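Local coordinates for protein hydroxyglutarate synthase (Oryza sativa, PDB 6W1K) that catalyses the iron(II)-dependent decarboxylation and hydroxylation of 2-oxoadipate to D-2-hydroxyglutarate, a step of plant lysine catabolism, at residues L193-I198 with R263-F268. Sequence-based numbering, arbitrary orientation.
With NI (nickel (II) ion), chain E; OOG (2-oxoadipic acid), chain F.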
ATOM      1  N   LEU A 193      -4.894  -5.941   1.703  1.00 23.25           N
ATOM      2  CA  LEU A 193      -4.120  -4.713   1.817  1.00 24.30           C
ATOM      3  C   LEU A 193      -2.657  -5.052   2.085  1.00 24.71           C
ATOM      4  O   LEU A 193      -2.338  -5.766   3.049  1.00 24.19           O
ATOM      5  CB  LEU A 193      -4.701  -3.887   2.949  1.00 24.75           C
ATOM      6  CG  LEU A 193      -4.042  -2.563   3.216  1.00 25.41           C
ATOM      7  CD1 LEU A 193      -4.258  -1.555   2.078  1.00 24.09           C
ATOM      8  CD2 LEU A 193      -4.642  -2.068   4.522  1.00 26.95           C
ATOM      9  N   ASN A 194      -1.768  -4.560   1.220  1.00 24.25           N
ATOM     10  CA  ASN A 194      -0.342  -4.882   1.339  1.00 25.71           C
ATOM     11  C   ASN A 194       0.345  -3.995   2.375  1.00 25.12           C
ATOM     12  O   ASN A 194       1.256  -4.447   3.090  1.00 26.01           O
ATOM     13  CB  ASN A 194       0.315  -4.740  -0.032  1.00 27.67           C
ATOM     14  CG  ASN A 194       1.812  -4.807   0.043  1.00 30.67           C
ATOM     15  OD1 ASN A 194       2.479  -3.786   0.124  1.00 30.36           O
ATOM     16  ND2 ASN A 194       2.351  -6.016   0.038  1.00 29.44           N
ATOM     17  N   HIS A 195      -0.087  -2.732   2.475  1.00 25.14           N
ATOM     18  CA  HIS A 195       0.281  -1.919   3.621  1.00 26.59           C
ATOM     19  C   HIS A 195      -0.593  -0.676   3.676  1.00 26.10           C
ATOM     20  O   HIS A 195      -1.209  -0.259   2.682  1.00 25.18           O
ATOM     21  CB  HIS A 195       1.764  -1.538   3.604  1.00 27.78           C
ATOM     22  CG  HIS A 195       2.171  -0.630   2.484  1.00 29.53           C
ATOM     23  ND1 HIS A 195       2.564  -1.098   1.243  1.00 30.39           N
ATOM     24  CD2 HIS A 195       2.297   0.716   2.430  1.00 29.70           C
ATOM     25  CE1 HIS A 195       2.893  -0.079   0.476  1.00 30.95           C
ATOM     26  NE2 HIS A 195       2.717   1.037   1.164  1.00 30.16           N
ATOM     27  N   THR A 196      -0.673  -0.122   4.867  1.00 26.30           N
ATOM     28  CA  THR A 196      -1.094   1.255   5.045  1.00 27.47           C
ATOM     29  C   THR A 196       0.157   2.054   5.371  1.00 26.89           C
ATOM     30  O   THR A 196       1.223   1.490   5.644  1.00 26.64           O
ATOM     31  CB  THR A 196      -2.157   1.383   6.145  1.00 29.97           C
ATOM     32  OG1 THR A 196      -2.762   2.691   6.062  1.00 32.12           O
ATOM     33  CG2 THR A 196      -1.545   1.202   7.515  1.00 30.16           C
ATOM     34  N   THR A 197       0.009   3.375   5.377  1.00 27.68           N
ATOM     35  CA  THR A 197       1.116   4.319   5.531  1.00 28.74           C
ATOM     36  C   THR A 197       0.705   5.414   6.486  1.00 28.10           C
ATOM     37  O   THR A 197      -0.338   6.036   6.284  1.00 28.89           O
ATOM     38  CB  THR A 197       1.454   4.951   4.180  1.00 31.11           C
ATOM     39  OG1 THR A 197       1.636   3.909   3.220  1.00 33.66           O
ATOM     40  CG2 THR A 197       2.698   5.792   4.236  1.00 30.94           C
ATOM     41  N   ILE A 198       1.515   5.663   7.502  1.00 28.63           N
ATOM     42  CA  ILE A 198       1.259   6.745   8.430  1.00 30.10           C
ATOM     43  C   ILE A 198       1.870   8.014   7.858  1.00 30.72           C
ATOM     44  O   ILE A 198       3.049   8.042   7.485  1.00 30.37           O
ATOM     45  CB  ILE A 198       1.834   6.435   9.814  1.00 33.78           C
ATOM     46  CG1 ILE A 198       1.147   5.221  10.434  1.00 35.66           C
ATOM     47  CG2 ILE A 198       1.714   7.646  10.718  1.00 34.80           C
ATOM     48  CD1 ILE A 198       1.811   4.823  11.755  1.00 37.16           C
ATOM     49  N   ARG A 263       3.287 -11.891   5.150  1.00 26.29           N
ATOM     50  CA  ARG A 263       2.056 -11.110   5.168  1.00 26.48           C
ATOM     51  C   ARG A 263       2.425  -9.670   4.792  1.00 26.55           C
ATOM     52  O   ARG A 263       3.190  -9.448   3.837  1.00 25.75           O
ATOM     53  CB  ARG A 263       1.353 -11.235   6.521  1.00 28.06           C
ATOM     54  CG  ARG A 263       0.812 -12.662   6.810  1.00 29.64           C
ATOM     55  CD  ARG A 263      -0.251 -13.070   5.813  1.00 32.72           C
ATOM     56  NE  ARG A 263      -1.131 -14.128   6.280  1.00 35.37           N
ATOM     57  CZ  ARG A 263      -1.996 -14.767   5.497  1.00 40.38           C
ATOM     58  NH1 ARG A 263      -2.077 -14.466   4.202  1.00 38.85           N
ATOM     59  NH2 ARG A 263      -2.773 -15.712   6.002  1.00 43.26           N
ATOM     60  N   SER A 264       1.885  -8.694   5.498  1.00 25.73           N
ATOM     61  CA  SER A 264       1.980  -7.299   5.088  1.00 26.50           C
ATOM     62  C   SER A 264       2.899  -6.541   6.030  1.00 26.73           C
ATOM     63  O   SER A 264       3.482  -7.093   6.964  1.00 26.47           O
ATOM     64  CB  SER A 264       0.590  -6.679   5.039  1.00 26.31           C
ATOM     65  OG  SER A 264      -0.194  -7.358   4.074  1.00 25.35           O
ATOM     66  N   TYR A 265       3.047  -5.251   5.756  1.00 27.55           N
ATOM     67  CA  TYR A 265       3.950  -4.401   6.506  1.00 27.49           C
ATOM     68  C   TYR A 265       3.278  -3.053   6.653  1.00 26.37           C
ATOM     69  O   TYR A 265       2.126  -2.869   6.246  1.00 26.27           O
ATOM     70  CB  TYR A 265       5.311  -4.282   5.824  1.00 28.46           C
ATOM     71  CG  TYR A 265       5.326  -3.624   4.442  1.00 30.06           C
ATOM     72  CD1 TYR A 265       5.130  -4.381   3.301  1.00 30.75           C
ATOM     73  CD2 TYR A 265       5.573  -2.268   4.282  1.00 31.72           C
ATOM     74  CE1 TYR A 265       5.164  -3.829   2.051  1.00 32.52           C
ATOM     75  CE2 TYR A 265       5.602  -1.699   3.014  1.00 33.50           C
ATOM     76  CZ  TYR A 265       5.392  -2.497   1.904  1.00 34.39           C
ATOM     77  OH  TYR A 265       5.420  -1.984   0.630  1.00 34.63           O
ATOM     78  N   ILE A 266       3.970  -2.113   7.283  1.00 27.60           N
ATOM     79  CA  ILE A 266       3.448  -0.761   7.432  1.00 28.88           C
ATOM     80  C   ILE A 266       4.527   0.228   7.008  1.00 28.62           C
ATOM     81  O   ILE A 266       5.721   0.008   7.245  1.00 27.93           O
ATOM     82  CB  ILE A 266       2.950  -0.494   8.877  1.00 30.95           C
ATOM     83  CG1 ILE A 266       2.298   0.895   8.961  1.00 30.75           C
ATOM     84  CG2 ILE A 266       4.071  -0.614   9.923  1.00 32.18           C
ATOM     85  CD1 ILE A 266       1.440   1.152  10.245  1.00 30.86           C
ATOM     86  N   GLU A 267       4.108   1.309   6.357  1.00 29.74           N
ATOM     87  CA  GLU A 267       5.017   2.327   5.857  1.00 32.59           C
ATOM     88  C   GLU A 267       4.763   3.641   6.597  1.00 30.98           C
ATOM     89  O   GLU A 267       3.709   3.847   7.221  1.00 28.44           O
ATOM     90  CB  GLU A 267       4.853   2.467   4.333  1.00 40.63           C
ATOM     91  CG  GLU A 267       5.730   3.500   3.689  1.00 51.60           C
ATOM     92  CD  GLU A 267       5.236   3.894   2.300  1.00 63.89           C
ATOM     93  OE1 GLU A 267       4.869   2.990   1.532  1.00 59.32           O
ATOM     94  OE2 GLU A 267       5.205   5.106   1.970  1.00 60.85           O
ATOM     95  N   PHE A 268       5.799   4.486   6.600  1.00 30.57           N
ATOM     96  CA  PHE A 268       5.767   5.835   7.164  1.00 30.96           C
ATOM     97  C   PHE A 268       6.314   6.803   6.123  1.00 31.15           C
ATOM     98  O   PHE A 268       7.342   6.533   5.490  1.00 31.39           O
ATOM     99  CB  PHE A 268       6.572   5.891   8.463  1.00 32.80           C
ATOM    100  CG  PHE A 268       6.581   4.585   9.208  1.00 35.55           C
ATOM    101  CD1 PHE A 268       5.445   4.130   9.867  1.00 36.04           C
ATOM    102  CD2 PHE A 268       7.738   3.816   9.256  1.00 36.03           C
ATOM    103  CE1 PHE A 268       5.462   2.921  10.564  1.00 37.63           C
ATOM    104  CE2 PHE A 268       7.769   2.615   9.941  1.00 37.67           C
ATOM    105  CZ  PHE A 268       6.630   2.156  10.588  1.00 37.99           C
TER
HETATM  106 NI    NI E 401       3.654   2.676   0.100  0.75 36.37          NI
HETATM  107  C2  OOG F 402       3.955  -1.125  -2.968  1.00 78.91           C
HETATM  108  C3  OOG F 402       5.339  -0.506  -2.766  1.00 79.22           C
HETATM  109  C4  OOG F 402       5.373   0.914  -3.341  1.00 79.11           C
HETATM  110  C6  OOG F 402       5.330   3.319  -2.235  1.00 77.31           C
HETATM  111  O4  OOG F 402       6.041   3.807  -3.149  1.00 77.02           O
HETATM  112  O3  OOG F 402       5.108   3.985  -1.199  1.00 76.29           O
HETATM  113  C5  OOG F 402       4.739   1.922  -2.383  1.00 78.50           C
HETATM  114  C1  OOG F 402       3.937  -2.620  -2.618  1.00 77.90           C
HETATM  115  O1  OOG F 402       3.061  -3.311  -3.007  1.00 76.90           O
HETATM  116  O2  OOG F 402       4.939  -3.198  -1.837  1.00 77.46           O
HETATM  117  O5  OOG F 402       3.786   1.633  -1.750  1.00 78.85           O
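H195 lays its imidazole beside the phenol ring of Y265, the two planes 23° from parallel but slid so far that CE2 of Y265 reaches just the rim of the imidazole; the fuller contact is a CH-pi one, CB of H195 sitting over the centre of the phenol ring, 3.9 Å from its centroid. In both residues CG stands between the backbone N and the carbonyl carbon (chi1 near 65°), and the two side chains run side by side, pointing the same way. Each then serves a different end of the bound 2-oxoadipate. The hydroxyl of Y265 donates to O2 of the distal carboxylate at 2.8 Å, close to the plane of its own ring. NE2 of H195 coordinates nickel, here in the place of the iron(II) cofactor, at 2.2 Å. E267, its chain extended, brings OE1 to within 1.9 Å of the same nickel; H59, on strand 57-65, which runs antiparallel to 195-199, supplies the third protein ligand, and O3 and O5 of 2-oxoadipate chelate the metal. The other carboxylate oxygen of E267, OE2, is hydrogen-bonded to Q241, a second restraint on the group, and CG2 of T197 packs beside it at 3.4 Å. Backbone bonds tie the strands where these side chains start: E267 N donates to T196 O at 3.0 Å, nearly straight at 171°, and I198 N donates to E267 O. On the reverse face of the sheet the methyl ends of I198 and I266 meet, CD1 to CD1 at 4.0 Å, and that of I198 also reaches the edge of the F268 ring, with helix 38-51 covering I198 and I266. The parallel pair thus supplies two metal ligands, and with H59 they make a two-histidine, one-carboxylate facial triad of the kind found in vicinal oxygen chelate dioxygenases.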